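Local coordinates for porin protein associated with imipenem resistance (Acinetobacter baumannii, PDB 4FUV) that forms an eight-stranded beta-barrel in the outer membrane and probably takes part in the uptake of ornithine and imipenem, at residues S87-R90 and W91-G94; D191-L194 and E195-V198. One frame throughout, in Å; residues are numbered along the deposited sequence.

How the contacts relate
Both contacts are local, each the start of a helix set into a beta-barrel chain, and they follow one another in series without nesting or crossing. From the N terminus, the chain runs through four strands before contact 1, where the short helix 90-94 closes the connection from strand 64-81 to strand 95-114, beside the loop that holds Pro156 and Ile158. Contact 2 comes much later, after strand 177-187, and sets the start of helix 194-207 against strands 119-122, 125-129 and 177-187, ahead of the last strand, 213-224. The two lie on opposite sides of the chain's centre, about 53 Å apart between centres. An asparagine caps the first helix and a serine the second.

Contact 1. Residues S87-R90 and W91-G94; sequences STNR and WAQG. With C8E ((hydroxyethyloxy)tri(ethyloxy)octane), chain H.
An asparagine N-cap opens helix 90-94, the short helix between strands 64-81 and 95-114 of the barrel, and Asn89 meets Trp91 and Ala92 there through one oxygen. Asn89 swings CG away from its own N (chi1 -176°), which brings OD1 to the N-H groups at the helix start. OD1 accepts from Ala92 N at 3.2 Å, with the donor in the carbonyl plane on a lone pair and the bond nearly straight at 168°. Trp91 N adds a second, weak and strongly bent bond to OD1, so a single amide oxygen serves two N-H groups of the helix start. The Asn89 backbone carbonyl closes the turn, its O taking Gln93 N at 3.0 Å. Just ahead, Ser87 forms an ST turn, with OG accepting from Asn89 N at 2.8 Å.

Arg90 and Trp91 lie side by side and point the same way. Arg90 CD sits over one face of the indole, 3.6 Å from the centroid of the six-membered ring, a CH-pi contact; the guanidinium itself is farther off, at most a weak cation-pi partner. That group reaches out instead to the loop beyond, where NH2 donates to Ile158 O, and Pro156 touches both Arg90 and Trp91. The detergent tail meets the cap too: C8E C5 comes within 3.5 Å of Ala92 CB, and C6 lies 3.7 Å from Asn89 OD1. At the far end of the turn a water bridges two oxygens, donating to Gln93 OE1 and, at 2.9 Å, to Arg90 O.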
loop_
_atom_site.group_PDB
_atom_site.type_symbol
_atom_site.label_atom_id
_atom_site.label_comp_id
_atom_site.label_asym_id
_atom_site.label_seq_id
_atom_site.Cartn_x
_atom_site.Cartn_y
_atom_site.Cartn_z
ATOM N N SER A 87 -18.611 -11.850 33.950
ATOM C CA SER A 87 -17.299 -12.486 33.930
ATOM C C SER A 87 -16.234 -11.663 34.656
ATOM O O SER A 87 -16.271 -10.439 34.638
ATOM C CB SER A 87 -16.854 -12.747 32.491
ATOM O OG SER A 87 -15.518 -13.204 32.451
ATOM N N THR A 88 -15.293 -12.340 35.308
ATOM C CA THR A 88 -14.162 -11.651 35.911
ATOM C C THR A 88 -13.053 -11.548 34.875
ATOM O O THR A 88 -12.047 -10.899 35.094
ATOM C CB THR A 88 -13.606 -12.387 37.156
ATOM O OG1 THR A 88 -13.116 -13.674 36.773
ATOM C CG2 THR A 88 -14.669 -12.547 38.212
ATOM N N ASN A 89 -13.227 -12.209 33.743
ATOM C CA ASN A 89 -12.227 -12.103 32.694
ATOM C C ASN A 89 -12.366 -10.712 32.075
ATOM O O ASN A 89 -13.467 -10.301 31.711
ATOM C CB ASN A 89 -12.404 -13.207 31.656
ATOM C CG ASN A 89 -11.316 -13.190 30.605
ATOM O OD1 ASN A 89 -11.370 -12.417 29.651
ATOM N ND2 ASN A 89 -10.310 -14.037 30.782
ATOM N N ARG A 90 -11.264 -9.975 32.003
ATOM C CA ARG A 90 -11.325 -8.565 31.628
ATOM C C ARG A 90 -11.659 -8.372 30.145
ATOM O O ARG A 90 -12.336 -7.416 29.775
ATOM C CB ARG A 90 -10.020 -7.854 32.011
ATOM C CG ARG A 90 -9.144 -7.468 30.837
ATOM C CD ARG A 90 -7.665 -7.521 31.181
ATOM N NE ARG A 90 -7.338 -6.761 32.379
ATOM C CZ ARG A 90 -7.023 -7.314 33.543
ATOM N NH1 ARG A 90 -6.988 -8.633 33.659
ATOM N NH2 ARG A 90 -6.741 -6.552 34.587
ATOM N N TRP A 91 -11.201 -9.282 29.295
ATOM C CA TRP A 91 -11.540 -9.190 27.875
ATOM C C TRP A 91 -13.022 -9.464 27.663
ATOM O O TRP A 91 -13.719 -8.693 26.994
ATOM C CB TRP A 91 -10.668 -10.141 27.058
ATOM C CG TRP A 91 -9.249 -10.100 27.497
ATOM C CD1 TRP A 91 -8.519 -11.128 28.016
ATOM C CD2 TRP A 91 -8.382 -8.956 27.497
ATOM N NE1 TRP A 91 -7.250 -10.702 28.321
ATOM C CE2 TRP A 91 -7.142 -9.375 28.011
ATOM C CE3 TRP A 91 -8.541 -7.624 27.105
ATOM C CZ2 TRP A 91 -6.060 -8.503 28.143
ATOM C CZ3 TRP A 91 -7.468 -6.765 27.236
ATOM C CH2 TRP A 91 -6.244 -7.207 27.752
ATOM N N ALA A 92 -13.514 -10.543 28.264
ATOM C CA ALA A 92 -14.920 -10.917 28.131
ATOM C C ALA A 92 -15.876 -9.852 28.676
ATOM O O ALA A 92 -16.865 -9.529 28.029
ATOM C CB ALA A 92 -15.187 -12.240 28.802
ATOM N N GLN A 93 -15.592 -9.336 29.869
ATOM C CA GLN A 93 -16.453 -8.321 30.497
ATOM C C GLN A 93 -16.509 -7.025 29.679
ATOM O O GLN A 93 -17.527 -6.316 29.680
ATOM C CB GLN A 93 -15.995 -8.026 31.934
ATOM C CG GLN A 93 -16.953 -7.142 32.759
ATOM C CD GLN A 93 -16.787 -5.649 32.477
ATOM O OE1 GLN A 93 -15.735 -5.209 31.998
ATOM N NE2 GLN A 93 -17.832 -4.865 32.762
ATOM N N GLY A 94 -15.420 -6.736 28.975
ATOM C CA GLY A 94 -15.297 -5.502 28.209
ATOM C C GLY A 94 -16.029 -5.474 26.880
ATOM O O GLY A 94 -16.170 -4.407 26.256
HETATM C C1 C8E H . -16.186 -14.969 22.451
HETATM C C2 C8E H . -16.004 -13.996 23.620
HETATM C C3 C8E H . -15.049 -14.570 24.663
HETATM C C4 C8E H . -14.030 -13.533 25.128
HETATM C C5 C8E H . -13.316 -14.024 26.391
HETATM C C6 C8E H . -11.800 -13.891 26.240
HETATM O O HOH W 1 -13.266 -5.574 31.749
#

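Contact 2. Residues D191-L194 and E195-V198; sequences DQSL and EEAV
Two first torsions build the capping box of Ser193 and Glu196 at the start of helix 194-207: Ser193 holds OG between its backbone N and carbonyl carbon (chi1 66°), while Glu196 has CG anti to its carbonyl carbon (chi1 -70°) and an extended chain beyond that reaches back to the cap. The bonds are reciprocal. Glu196 N donates to Ser193 OG at 3.3 Å, and Ser193 N returns a straight bond to Glu196 OE1 at 3.0 Å, at an angle of 169°, using the anti lone pair of that oxygen. Ser193 OG also donates weakly to the same OE1, which is thus gripped by both the amide and the hydroxyl of one residue. Together these bonds hold OE1 at the cap and probably restrain the carboxylate's rotation, and its place beside the positive end of the helix dipole would tend to stabilise its negative charge.

Backbone bonds carry the helix on from the box, Ala197 N meeting Ser193 O at 2.9 Å and Val198 N meeting Leu194 O. Gln192, one residue before the cap, lays its amide along the first turn, OE1 coming within 3.5 Å of Ala197 CA; that oxygen accepts from Asn123 ND2, tying the cap to the hairpin of strands 119-122 and 125-129. Leu194, Ala197 and Val198 form the apolar side of the turn. Leu194 packs on Phe120 and Phe127 and on strand 177-187, and Ala197 and Val198 both touch Val122. Within the turn Leu194 and Val198 cross obliquely, Leu194 CD1 lying 4.0 Å from Val198 CG2.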
loop_
_atom_site.group_PDB
_atom_site.type_symbol
_atom_site.label_atom_id
_atom_site.label_comp_id
_atom_site.label_asym_id
_atom_site.label_seq_id
_atom_site.Cartn_x
_atom_site.Cartn_y
_atom_site.Cartn_z
ATOM N N ASP A 191 -16.184 10.446 -20.525
ATOM C CA ASP A 191 -17.490 10.912 -20.969
ATOM C C ASP A 191 -17.914 12.260 -20.377
ATOM O O ASP A 191 -18.576 13.052 -21.036
ATOM C CB ASP A 191 -18.535 9.851 -20.616
ATOM C CG ASP A 191 -19.414 9.502 -21.781
ATOM O OD1 ASP A 191 -18.969 8.718 -22.646
ATOM O OD2 ASP A 191 -20.550 10.016 -21.836
ATOM N N GLN A 192 -17.523 12.505 -19.132
ATOM C CA GLN A 192 -17.975 13.668 -18.383
ATOM C C GLN A 192 -16.957 14.784 -18.392
ATOM O O GLN A 192 -15.753 14.544 -18.365
ATOM C CB GLN A 192 -18.228 13.274 -16.910
ATOM C CG GLN A 192 -19.428 12.356 -16.709
ATOM C CD GLN A 192 -19.714 12.061 -15.234
ATOM O OE1 GLN A 192 -18.847 11.573 -14.498
ATOM N NE2 GLN A 192 -20.936 12.361 -14.802
ATOM N N SER A 193 -17.444 16.015 -18.390
ATOM C CA SER A 193 -16.590 17.148 -18.084
ATOM C C SER A 193 -16.336 17.145 -16.581
ATOM O O SER A 193 -17.053 16.480 -15.820
ATOM C CB SER A 193 -17.302 18.443 -18.450
ATOM O OG SER A 193 -18.426 18.611 -17.602
ATOM N N LEU A 194 -15.321 17.886 -16.155
ATOM C CA LEU A 194 -15.004 18.012 -14.732
ATOM C C LEU A 194 -16.221 18.449 -13.914
ATOM O O LEU A 194 -16.491 17.877 -12.858
ATOM C CB LEU A 194 -13.855 19.010 -14.531
ATOM C CG LEU A 194 -13.413 19.234 -13.080
ATOM C CD1 LEU A 194 -13.195 17.893 -12.390
ATOM C CD2 LEU A 194 -12.135 20.057 -13.045
ATOM N N GLU A 195 -16.944 19.462 -14.407
ATOM C CA GLU A 195 -18.115 19.992 -13.705
ATOM C C GLU A 195 -19.183 18.917 -13.497
ATOM O O GLU A 195 -19.776 18.814 -12.426
ATOM C CB GLU A 195 -18.715 21.195 -14.454
ATOM C CG GLU A 195 -17.906 22.478 -14.357
ATOM C CD GLU A 195 -16.743 22.556 -15.362
ATOM O OE1 GLU A 195 -16.508 21.589 -16.133
ATOM O OE2 GLU A 195 -16.059 23.603 -15.372
ATOM N N GLU A 196 -19.409 18.104 -14.522
ATOM C CA GLU A 196 -20.418 17.060 -14.452
ATOM C C GLU A 196 -19.986 15.921 -13.550
ATOM O O GLU A 196 -20.805 15.326 -12.849
ATOM C CB GLU A 196 -20.693 16.516 -15.851
ATOM C CG GLU A 196 -21.410 17.503 -16.746
ATOM C CD GLU A 196 -21.414 17.063 -18.200
ATOM O OE1 GLU A 196 -20.415 16.455 -18.640
ATOM O OE2 GLU A 196 -22.416 17.321 -18.896
ATOM N N ALA A 197 -18.700 15.596 -13.605
ATOM C CA ALA A 197 -18.154 14.550 -12.764
ATOM C C ALA A 197 -18.322 14.981 -11.298
ATOM O O ALA A 197 -18.780 14.197 -10.464
ATOM C CB ALA A 197 -16.683 14.277 -13.112
ATOM N N VAL A 198 -17.998 16.239 -11.004
ATOM C CA VAL A 198 -18.135 16.763 -9.637
ATOM C C VAL A 198 -19.576 16.694 -9.117
ATOM O O VAL A 198 -19.828 16.184 -8.022
ATOM C CB VAL A 198 -17.593 18.204 -9.523
ATOM C CG1 VAL A 198 -18.041 18.839 -8.232
ATOM C CG2 VAL A 198 -16.071 18.194 -9.601
#